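Local atomic coordinates of putative enoyl-CoA hydratase (Streptomyces avermitilis, PDB entry 3GKB), a protein that is of unconfirmed function but, as a member of the crotonase-like enoyl-CoA hydratase/isomerase family, probably acts on acyl-CoA thioesters. Residues 14-22 and 47-58; 22-32 and 59-70. All blocks are in the same frame, centred on the assembly; numbering follows the deposited sequence.

Interaction 1 (14-22 and 47-58)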
loop_
_atom_site.group_PDB
_atom_site.type_symbol
_atom_site.label_atom_id
_atom_site.label_comp_id
_atom_site.label_asym_id
_atom_site.label_seq_id
_atom_site.Cartn_x
_atom_site.Cartn_y
_atom_site.Cartn_z
ATOM N N SER B 14 -11.433 31.009 8.896
ATOM C CA SER B 14 -12.303 31.203 10.041
ATOM C C SER B 14 -12.174 30.007 10.970
ATOM O O SER B 14 -11.790 28.915 10.541
ATOM C CB SER B 14 -13.740 31.375 9.593
ATOM O OG SER B 14 -14.221 30.240 8.925
ATOM N N SER B 15 -12.442 30.208 12.249
ATOM C CA SER B 15 -12.308 29.128 13.168
ATOM C C SER B 15 -13.337 29.242 14.271
ATOM O O SER B 15 -13.718 30.342 14.687
ATOM C CB SER B 15 -10.887 29.062 13.729
ATOM O OG SER B 15 -10.660 30.123 14.619
ATOM N N GLU B 16 -13.779 28.086 14.719
ATOM C CA GLU B 16 -14.794 27.981 15.739
ATOM C C GLU B 16 -14.814 26.543 16.191
ATOM O O GLU B 16 -14.590 25.643 15.383
ATOM C CB GLU B 16 -16.142 28.355 15.142
ATOM C CG GLU B 16 -17.158 28.837 16.126
ATOM C CD GLU B 16 -18.386 29.370 15.408
ATOM O OE1 GLU B 16 -19.054 28.604 14.698
ATOM O OE2 GLU B 16 -18.669 30.566 15.527
ATOM N N HIS B 17 -15.130 26.334 17.462
ATOM C CA HIS B 17 -15.286 24.990 18.038
ATOM C C HIS B 17 -14.044 24.102 17.846
ATOM O O HIS B 17 -14.151 22.868 17.795
ATOM C CB HIS B 17 -16.514 24.263 17.468
ATOM C CG HIS B 17 -17.761 25.084 17.451
ATOM N ND1 HIS B 17 -18.283 25.680 18.581
ATOM C CD2 HIS B 17 -18.594 25.405 16.434
ATOM C CE1 HIS B 17 -19.380 26.343 18.254
ATOM N NE2 HIS B 17 -19.591 26.193 16.959
ATOM N N GLY B 18 -12.872 24.726 17.736
ATOM C CA GLY B 18 -11.618 23.990 17.572
ATOM C C GLY B 18 -11.272 23.610 16.129
ATOM O O GLY B 18 -10.255 22.959 15.888
ATOM N N VAL B 19 -12.081 24.045 15.167
ATOM C CA VAL B 19 -11.806 23.724 13.743
ATOM C C VAL B 19 -11.555 25.018 12.975
ATOM O O VAL B 19 -12.402 25.904 12.989
ATOM C CB VAL B 19 -12.963 22.957 13.091
ATOM C CG1 VAL B 19 -12.656 22.671 11.595
ATOM C CG2 VAL B 19 -13.299 21.643 13.842
ATOM N N ALA B 20 -10.391 25.150 12.330
ATOM C CA ALA B 20 -10.185 26.238 11.362
ATOM C C ALA B 20 -10.496 25.768 9.957
ATOM O O ALA B 20 -10.141 24.666 9.590
ATOM C CB ALA B 20 -8.778 26.775 11.441
ATOM N N ARG B 21 -11.197 26.590 9.182
ATOM C CA ARG B 21 -11.503 26.290 7.784
ATOM C C ARG B 21 -10.721 27.282 6.940
ATOM O O ARG B 21 -10.830 28.504 7.139
ATOM C CB ARG B 21 -13.004 26.410 7.504
ATOM C CG ARG B 21 -13.794 25.213 7.990
ATOM C CD ARG B 21 -15.243 25.352 7.615
ATOM N NE ARG B 21 -15.905 26.392 8.398
ATOM C CZ ARG B 21 -17.060 26.984 8.072
ATOM N NH1 ARG B 21 -17.712 26.666 6.954
ATOM N NH2 ARG B 21 -17.565 27.917 8.871
ATOM N N ILE B 22 -9.892 26.757 6.041
ATOM C CA ILE B 22 -9.126 27.588 5.135
ATOM C C ILE B 22 -9.731 27.365 3.760
ATOM O O ILE B 22 -9.721 26.256 3.252
ATOM C CB ILE B 22 -7.616 27.232 5.181
ATOM C CG1 ILE B 22 -7.044 27.491 6.593
ATOM C CG2 ILE B 22 -6.861 28.016 4.146
ATOM C CD1 ILE B 22 -5.578 27.076 6.755
ATOM N N LEU B 47 -1.536 29.589 12.963
ATOM C CA LEU B 47 -2.366 28.534 13.553
ATOM C C LEU B 47 -1.577 27.555 14.398
ATOM O O LEU B 47 -2.092 27.098 15.427
ATOM C CB LEU B 47 -3.182 27.788 12.487
ATOM C CG LEU B 47 -4.354 28.564 11.874
ATOM C CD1 LEU B 47 -4.865 27.890 10.582
ATOM C CD2 LEU B 47 -5.478 28.712 12.930
ATOM N N ALA B 48 -0.333 27.252 14.000
ATOM C CA ALA B 48 0.489 26.300 14.730
ATOM C C ALA B 48 0.687 26.767 16.183
ATOM O O ALA B 48 0.905 25.947 17.059
ATOM C CB ALA B 48 1.866 26.067 14.040
ATOM N N ASP B 49 0.603 28.076 16.417
ATOM C CA ASP B 49 0.748 28.630 17.774
ATOM C C ASP B 49 -0.581 28.964 18.461
ATOM O O ASP B 49 -0.587 29.572 19.528
ATOM C CB ASP B 49 1.676 29.854 17.743
ATOM C CG ASP B 49 3.160 29.457 17.581
ATOM O OD1 ASP B 49 3.497 28.254 17.616
ATOM O OD2 ASP B 49 4.009 30.345 17.433
ATOM N N ASP B 50 -1.694 28.541 17.866
ATOM C CA ASP B 50 -3.033 28.800 18.402
ATOM C C ASP B 50 -3.570 27.557 19.102
ATOM O O ASP B 50 -4.043 26.608 18.461
ATOM C CB ASP B 50 -3.966 29.237 17.277
ATOM C CG ASP B 50 -5.312 29.781 17.777
ATOM O OD1 ASP B 50 -5.719 29.502 18.935
ATOM O OD2 ASP B 50 -5.972 30.468 16.972
ATOM N N SER B 51 -3.537 27.575 20.432
ATOM C CA SER B 51 -3.971 26.424 21.203
ATOM C C SER B 51 -5.493 26.210 21.128
ATOM O O SER B 51 -5.958 25.154 21.488
ATOM C CB SER B 51 -3.491 26.529 22.673
ATOM O OG SER B 51 -3.685 27.841 23.154
ATOM N N SER B 52 -6.250 27.193 20.638
ATOM C CA SER B 52 -7.694 27.048 20.472
ATOM C C SER B 52 -8.129 26.241 19.230
ATOM O O SER B 52 -9.296 25.916 19.110
ATOM C CB SER B 52 -8.388 28.405 20.462
ATOM O OG SER B 52 -8.252 29.105 19.219
ATOM N N VAL B 53 -7.182 25.901 18.365
ATOM C CA VAL B 53 -7.472 25.218 17.094
ATOM C C VAL B 53 -6.783 23.861 17.082
ATOM O O VAL B 53 -5.583 23.764 17.307
ATOM C CB VAL B 53 -7.041 26.052 15.897
ATOM C CG1 VAL B 53 -7.277 25.264 14.569
ATOM C CG2 VAL B 53 -7.843 27.373 15.865
ATOM N N ARG B 54 -7.578 22.823 16.847
ATOM C CA ARG B 54 -7.096 21.439 16.855
ATOM C C ARG B 54 -7.150 20.735 15.483
ATOM O O ARG B 54 -6.463 19.727 15.270
ATOM C CB ARG B 54 -7.850 20.656 17.930
ATOM C CG ARG B 54 -7.595 21.194 19.351
ATOM C CD ARG B 54 -8.329 20.428 20.397
ATOM N NE ARG B 54 -9.783 20.543 20.257
ATOM C CZ ARG B 54 -10.516 21.575 20.679
ATOM N NH1 ARG B 54 -9.943 22.626 21.265
ATOM N NH2 ARG B 54 -11.836 21.578 20.490
ATOM N N VAL B 55 -7.980 21.236 14.581
ATOM C CA VAL B 55 -8.195 20.636 13.256
ATOM C C VAL B 55 -8.204 21.765 12.268
ATOM O O VAL B 55 -8.753 22.848 12.567
ATOM C CB VAL B 55 -9.540 19.843 13.181
ATOM C CG1 VAL B 55 -9.786 19.298 11.768
ATOM C CG2 VAL B 55 -9.549 18.701 14.243
ATOM N N ILE B 56 -7.626 21.531 11.083
ATOM C CA ILE B 56 -7.702 22.498 9.966
ATOM C C ILE B 56 -8.291 21.772 8.748
ATOM O O ILE B 56 -7.850 20.665 8.410
ATOM C CB ILE B 56 -6.303 23.030 9.582
ATOM C CG1 ILE B 56 -5.688 23.808 10.756
ATOM C CG2 ILE B 56 -6.388 23.873 8.293
ATOM C CD1 ILE B 56 -4.171 24.063 10.632
ATOM N N VAL B 57 -9.314 22.360 8.130
ATOM C CA VAL B 57 -9.922 21.789 6.929
ATOM C C VAL B 57 -9.695 22.751 5.760
ATOM O O VAL B 57 -10.083 23.927 5.822
ATOM C CB VAL B 57 -11.430 21.558 7.048
ATOM C CG1 VAL B 57 -11.959 20.893 5.732
ATOM C CG2 VAL B 57 -11.790 20.679 8.255
ATOM N N PHE B 58 -9.073 22.245 4.708
ATOM C CA PHE B 58 -8.844 23.004 3.491
ATOM C C PHE B 58 -9.913 22.673 2.478
ATOM O O PHE B 58 -10.179 21.495 2.213
ATOM C CB PHE B 58 -7.497 22.632 2.875
ATOM C CG PHE B 58 -6.312 22.884 3.750
ATOM C CD1 PHE B 58 -5.688 24.111 3.767
ATOM C CD2 PHE B 58 -5.783 21.880 4.524
ATOM C CE1 PHE B 58 -4.550 24.324 4.551
ATOM C CE2 PHE B 58 -4.672 22.108 5.312
ATOM C CZ PHE B 58 -4.068 23.348 5.317
HETATM O O HOH W 1 -14.862 20.783 19.507
HETATM O O HOH W 2 -11.710 27.371 17.492
#
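Leu47 rests its two methyl branches on Ala20 and Ile22, inside a beta-alpha-beta unit of the crotonase fold. Strand 19-24 leads into helix 34-48, and strand 55-60 returns parallel to the first strand. Leu47 CD2 sits 4.1 Å from Ala20 CB. Past the helix, Asp50 OD1 accepts from Ser52 N, an Asx turn, and also from Ser52 OG. A water joins Ser52 O to Gly18 N. Val53 straddles the hairpin: CG1, anti to its backbone N (chi1 176°), lies 3.8 Å from Ala20 CB, while CG2 reaches Ser15. Arg54 bends at chi3 and lays one face of its guanidinium over Gly18 CA. Its NE bonds to Ala210 O. Gly18 belongs to a type I' turn, and a CB there would clash with Arg54 NH2. Two donors grip Gly18 O: Arg54 N at 2.8 Å and Val55 N at 3.1 Å. From here the ladder is regular. Val55 O accepts from Ala20 N, Ala20 O from Val57 N, and Val57 O from Ile22 N. Ile56 lies on the same sheet face as Ala20, and its CG2 comes within 3.6 Å of Ile22 CD1. An alanine in place of Ile22 removes the CD1 methyl that Leu47, Ile56 and Phe58 share, which would probably open a gap between helix 34-48 and the sheet. Val57 CG2 meets Val19 CG1 at 4.0 Å on the other face, which also carries Val55. Helix 195-210 packs on this face. Phe58 runs alongside Ile22, pointing the same way. Its ring has Ile56 CG2 over one face and stacks edge-to-face with Phe124. Phe58 CE1 lies 3.7 Å from Ile22 CD1.

Interaction 2 (22-32 and 59-70)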
loop_
_atom_site.group_PDB
_atom_site.type_symbol
_atom_site.label_atom_id
_atom_site.label_comp_id
_atom_site.label_asym_id
_atom_site.label_seq_id
_atom_site.Cartn_x
_atom_site.Cartn_y
_atom_site.Cartn_z
ATOM N N ILE B 22 -9.892 26.757 6.041
ATOM C CA ILE B 22 -9.126 27.588 5.135
ATOM C C ILE B 22 -9.731 27.365 3.760
ATOM O O ILE B 22 -9.721 26.256 3.252
ATOM C CB ILE B 22 -7.616 27.232 5.181
ATOM C CG1 ILE B 22 -7.044 27.491 6.593
ATOM C CG2 ILE B 22 -6.861 28.016 4.146
ATOM C CD1 ILE B 22 -5.578 27.076 6.755
ATOM N N ILE B 23 -10.293 28.419 3.188
ATOM C CA ILE B 23 -10.971 28.337 1.906
ATOM C C ILE B 23 -10.094 29.041 0.890
ATOM O O ILE B 23 -9.825 30.248 1.008
ATOM C CB ILE B 23 -12.368 29.025 1.937
ATOM C CG1 ILE B 23 -13.240 28.411 3.051
ATOM C CG2 ILE B 23 -13.038 28.895 0.553
ATOM C CD1 ILE B 23 -14.521 29.203 3.373
ATOM N N LEU B 24 -9.665 28.288 -0.118
ATOM C CA LEU B 24 -8.757 28.755 -1.136
ATOM C C LEU B 24 -9.566 29.433 -2.256
ATOM O O LEU B 24 -10.529 28.858 -2.756
ATOM C CB LEU B 24 -7.923 27.577 -1.668
ATOM C CG LEU B 24 -7.123 26.812 -0.590
ATOM C CD1 LEU B 24 -6.833 25.369 -1.013
ATOM C CD2 LEU B 24 -5.845 27.523 -0.297
ATOM N N ASP B 25 -9.208 30.678 -2.583
ATOM C CA ASP B 25 -10.015 31.530 -3.478
ATOM C C ASP B 25 -9.117 32.528 -4.207
ATOM O O ASP B 25 -8.839 33.643 -3.707
ATOM C CB ASP B 25 -11.122 32.237 -2.687
ATOM C CG ASP B 25 -12.188 32.901 -3.577
ATOM O OD1 ASP B 25 -12.060 32.900 -4.821
ATOM O OD2 ASP B 25 -13.206 33.398 -3.011
ATOM N N ASN B 26 -8.606 32.092 -5.362
ATOM C CA ASN B 26 -7.677 32.883 -6.166
ATOM C C ASN B 26 -8.089 32.787 -7.627
ATOM O O ASN B 26 -7.500 32.033 -8.401
ATOM C CB ASN B 26 -6.236 32.408 -5.972
ATOM C CG ASN B 26 -5.251 33.235 -6.716
ATOM O OD1 ASN B 26 -5.400 34.448 -6.799
ATOM N ND2 ASN B 26 -4.199 32.599 -7.233
ATOM N N PRO B 27 -9.109 33.563 -8.024
ATOM C CA PRO B 27 -9.602 33.521 -9.398
ATOM C C PRO B 27 -8.525 33.748 -10.458
ATOM O O PRO B 27 -7.547 34.447 -10.207
ATOM C CB PRO B 27 -10.619 34.659 -9.436
ATOM C CG PRO B 27 -11.045 34.842 -8.077
ATOM C CD PRO B 27 -9.878 34.512 -7.203
ATOM N N PRO B 28 -8.715 33.190 -11.665
ATOM C CA PRO B 28 -9.874 32.414 -12.128
ATOM C C PRO B 28 -9.841 30.890 -11.921
ATOM O O PRO B 28 -10.870 30.245 -12.095
ATOM C CB PRO B 28 -9.915 32.737 -13.625
ATOM C CG PRO B 28 -8.477 32.979 -13.982
ATOM C CD PRO B 28 -7.792 33.516 -12.764
ATOM N N VAL B 29 -8.700 30.298 -11.589
ATOM C CA VAL B 29 -8.618 28.829 -11.504
ATOM C C VAL B 29 -7.868 28.313 -10.279
ATOM O O VAL B 29 -7.487 27.157 -10.241
ATOM C CB VAL B 29 -7.973 28.183 -12.771
ATOM C CG1 VAL B 29 -8.807 28.468 -14.012
ATOM C CG2 VAL B 29 -6.560 28.701 -12.961
ATOM N N ASN B 30 -7.690 29.160 -9.267
ATOM C CA ASN B 30 -6.967 28.778 -8.050
ATOM C C ASN B 30 -5.539 28.309 -8.333
ATOM O O ASN B 30 -5.064 27.296 -7.788
ATOM C CB ASN B 30 -7.743 27.737 -7.233
ATOM C CG ASN B 30 -8.735 28.366 -6.262
ATOM O OD1 ASN B 30 -9.163 29.535 -6.422
ATOM N ND2 ASN B 30 -9.127 27.591 -5.246
ATOM N N VAL B 31 -4.821 29.080 -9.149
ATOM C CA VAL B 31 -3.389 28.793 -9.281
ATOM C C VAL B 31 -2.717 29.109 -7.955
ATOM O O VAL B 31 -3.188 29.935 -7.185
ATOM C CB VAL B 31 -2.664 29.539 -10.443
ATOM C CG1 VAL B 31 -3.318 29.274 -11.777
ATOM C CG2 VAL B 31 -2.527 30.992 -10.163
ATOM N N ILE B 32 -1.650 28.387 -7.681
ATOM C CA ILE B 32 -0.757 28.635 -6.547
ATOM C C ILE B 32 0.355 29.545 -7.023
ATOM O O ILE B 32 1.316 29.107 -7.697
ATOM C CB ILE B 32 -0.106 27.346 -6.049
ATOM C CG1 ILE B 32 -1.157 26.290 -5.718
ATOM C CG2 ILE B 32 0.778 27.644 -4.826
ATOM C CD1 ILE B 32 -0.546 24.889 -5.620
ATOM N N SER B 59 -10.497 23.712 1.894
ATOM C CA SER B 59 -11.479 23.539 0.835
ATOM C C SER B 59 -11.289 24.636 -0.207
ATOM O O SER B 59 -10.517 25.579 -0.024
ATOM C CB SER B 59 -12.910 23.532 1.405
ATOM O OG SER B 59 -13.267 24.816 1.906
ATOM N N SER B 60 -11.976 24.512 -1.329
ATOM C CA SER B 60 -11.884 25.542 -2.358
ATOM C C SER B 60 -13.191 26.317 -2.578
ATOM O O SER B 60 -14.263 25.730 -2.540
ATOM C CB SER B 60 -11.500 24.896 -3.683
ATOM O OG SER B 60 -11.441 25.875 -4.700
ATOM N N ALA B 61 -13.075 27.608 -2.872
ATOM C CA ALA B 61 -14.217 28.418 -3.317
ATOM C C ALA B 61 -14.502 28.287 -4.829
ATOM O O ALA B 61 -15.572 28.696 -5.316
ATOM C CB ALA B 61 -13.990 29.884 -2.922
ATOM N N ASP B 62 -13.560 27.705 -5.570
ATOM C CA ASP B 62 -13.685 27.611 -7.046
ATOM C C ASP B 62 -14.526 26.376 -7.393
ATOM O O ASP B 62 -14.237 25.281 -6.913
ATOM C CB ASP B 62 -12.286 27.528 -7.656
ATOM C CG ASP B 62 -12.284 27.560 -9.175
ATOM O OD1 ASP B 62 -12.885 26.663 -9.812
ATOM O OD2 ASP B 62 -11.608 28.471 -9.721
ATOM N N PRO B 63 -15.577 26.543 -8.221
ATOM C CA PRO B 63 -16.458 25.405 -8.479
ATOM C C PRO B 63 -15.831 24.232 -9.251
ATOM O O PRO B 63 -16.415 23.166 -9.250
ATOM C CB PRO B 63 -17.626 26.013 -9.292
ATOM C CG PRO B 63 -17.128 27.335 -9.803
ATOM C CD PRO B 63 -16.052 27.798 -8.850
ATOM N N GLU B 64 -14.699 24.432 -9.928
ATOM C CA GLU B 64 -14.099 23.368 -10.744
ATOM C C GLU B 64 -12.708 22.921 -10.272
ATOM O O GLU B 64 -12.323 21.742 -10.473
ATOM C CB GLU B 64 -14.013 23.833 -12.194
ATOM C CG GLU B 64 -13.472 22.749 -13.091
ATOM C CD GLU B 64 -13.798 22.941 -14.564
ATOM O OE1 GLU B 64 -14.374 23.996 -14.920
ATOM O OE2 GLU B 64 -13.458 22.001 -15.331
ATOM N N PHE B 65 -11.960 23.853 -9.676
ATOM C CA PHE B 65 -10.549 23.617 -9.263
ATOM C C PHE B 65 -10.345 23.775 -7.761
ATOM O O PHE B 65 -10.803 24.735 -7.157
ATOM C CB PHE B 65 -9.619 24.565 -10.019
ATOM C CG PHE B 65 -9.795 24.466 -11.489
ATOM C CD1 PHE B 65 -9.292 23.364 -12.181
ATOM C CD2 PHE B 65 -10.553 25.387 -12.161
ATOM C CE1 PHE B 65 -9.519 23.228 -13.529
ATOM C CE2 PHE B 65 -10.803 25.241 -13.504
ATOM C CZ PHE B 65 -10.293 24.172 -14.185
ATOM N N PHE B 66 -9.667 22.802 -7.158
ATOM C CA PHE B 66 -9.201 22.929 -5.779
ATOM C C PHE B 66 -7.986 23.848 -5.790
ATOM O O PHE B 66 -8.030 24.959 -5.236
ATOM C CB PHE B 66 -8.874 21.548 -5.204
ATOM C CG PHE B 66 -8.326 21.583 -3.821
ATOM C CD1 PHE B 66 -9.176 21.670 -2.717
ATOM C CD2 PHE B 66 -6.957 21.567 -3.602
ATOM C CE1 PHE B 66 -8.653 21.712 -1.450
ATOM C CE2 PHE B 66 -6.440 21.625 -2.315
ATOM C CZ PHE B 66 -7.289 21.702 -1.250
ATOM N N LEU B 67 -6.928 23.398 -6.481
ATOM C CA LEU B 67 -5.732 24.194 -6.780
ATOM C C LEU B 67 -5.225 23.730 -8.136
ATOM O O LEU B 67 -4.938 22.578 -8.304
ATOM C CB LEU B 67 -4.637 24.018 -5.748
ATOM C CG LEU B 67 -4.846 24.673 -4.376
ATOM C CD1 LEU B 67 -3.732 24.181 -3.387
ATOM C CD2 LEU B 67 -4.918 26.226 -4.470
ATOM N N ALA B 68 -5.185 24.629 -9.099
ATOM C CA ALA B 68 -4.927 24.254 -10.488
ATOM C C ALA B 68 -3.562 23.606 -10.663
ATOM O O ALA B 68 -3.450 22.564 -11.290
ATOM C CB ALA B 68 -5.036 25.463 -11.372
ATOM N N HIS B 69 -2.550 24.267 -10.099
ATOM C CA HIS B 69 -1.114 23.979 -10.213
ATOM C C HIS B 69 -0.382 25.275 -9.859
ATOM O O HIS B 69 -1.018 26.291 -9.611
ATOM C CB HIS B 69 -0.697 23.457 -11.614
ATOM C CG HIS B 69 -1.119 24.341 -12.744
ATOM N ND1 HIS B 69 -0.503 25.547 -13.013
ATOM C CD2 HIS B 69 -2.129 24.220 -13.640
ATOM C CE1 HIS B 69 -1.097 26.115 -14.050
ATOM N NE2 HIS B 69 -2.103 25.344 -14.434
ATOM N N VAL B 70 0.944 25.225 -9.828
ATOM C CA VAL B 70 1.743 26.415 -9.570
ATOM C C VAL B 70 1.680 27.362 -10.770
ATOM O O VAL B 70 1.676 26.936 -11.917
ATOM C CB VAL B 70 3.203 26.023 -9.235
ATOM C CG1 VAL B 70 4.103 27.255 -9.180
ATOM C CG2 VAL B 70 3.246 25.270 -7.887
HETATM O O HOH W 3 -12.827 27.879 -12.418
HETATM O O HOH W 4 -10.743 30.557 -8.339
#
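Leu24 places CD1 over one face of the Phe66 ring, a CH-pi contact 4.1 Å from the ring centroid. The same methyl touches Leu67 CG. Leu24 also belongs to the parallel ladder. Its N donates to Ser59 O, and its O accepts from Ala61 N in a nearly straight bond (176°). Ile22 O takes Ser59 N just before. Ala61 CB touches both Ile23 CG2 and the carboxylate of Asp25, whose OD2 forms a salt bridge with Arg12.

Beyond the strands, Asn30 ties the two loops together. Its ND2 donates to Phe66 O at 2.9 Å, and the acceptor lies in the amide plane. The same ND2 reaches Leu24 O at 3.1 Å, from above that carbonyl's plane. Asn30 OD1 accepts from Asn26 N. These bonds fix the rotation of the amide. A water sits between Asn30 OD1 and Asp62 OD2.

The second loop is braced from within. Ser60 chi1 of 178° swings OG away from its own N, and OG donates to Phe65 O and accepts from Asp62 N in an ST turn. Asp62 OD1 takes the N-H groups of Glu64 and Phe65. Phe65 lies side by side with Val29, with CE2 3.8 Å from Val29 CG1. Val29 CG2 meets Ala68 CB at 3.9 Å. Ala68 N donates to Asn30 O, and Ile32 N to His69 O at 2.9 Å. Ile32 crosses Leu67 at about a right angle, and their CD1 atoms touch. His69 NE2 bonds to Glu267. These loops follow parallel strands 19-24 and 55-60 of the beta-alpha-beta unit in the crotonase fold. In relatives, the loop after the second strand supplies one backbone N-H of the oxyanion hole, and segment 65-70 is consistent with that role.

Overall arrangement
From the N terminus, strand 11-16 turns back into strand 19-24, which passes through both contacts. The chain then loops through 25-32, runs along helix 34-48 and returns as strand 55-60. Interaction 1 closes this excursion at the start of the strand pair, where 47-58 comes back onto 14-22. Interaction 2 closes it at the far end, where 59-70 meets 22-32. Their segments alternate along the chain, so the two closures cross. They share Ile22, and Phe58 O of interaction 1 touches Phe66 CE1 of interaction 2. Together they join the edge hairpin and helix 34-48 to the inner strand 55-60 and the loops that follow the strands.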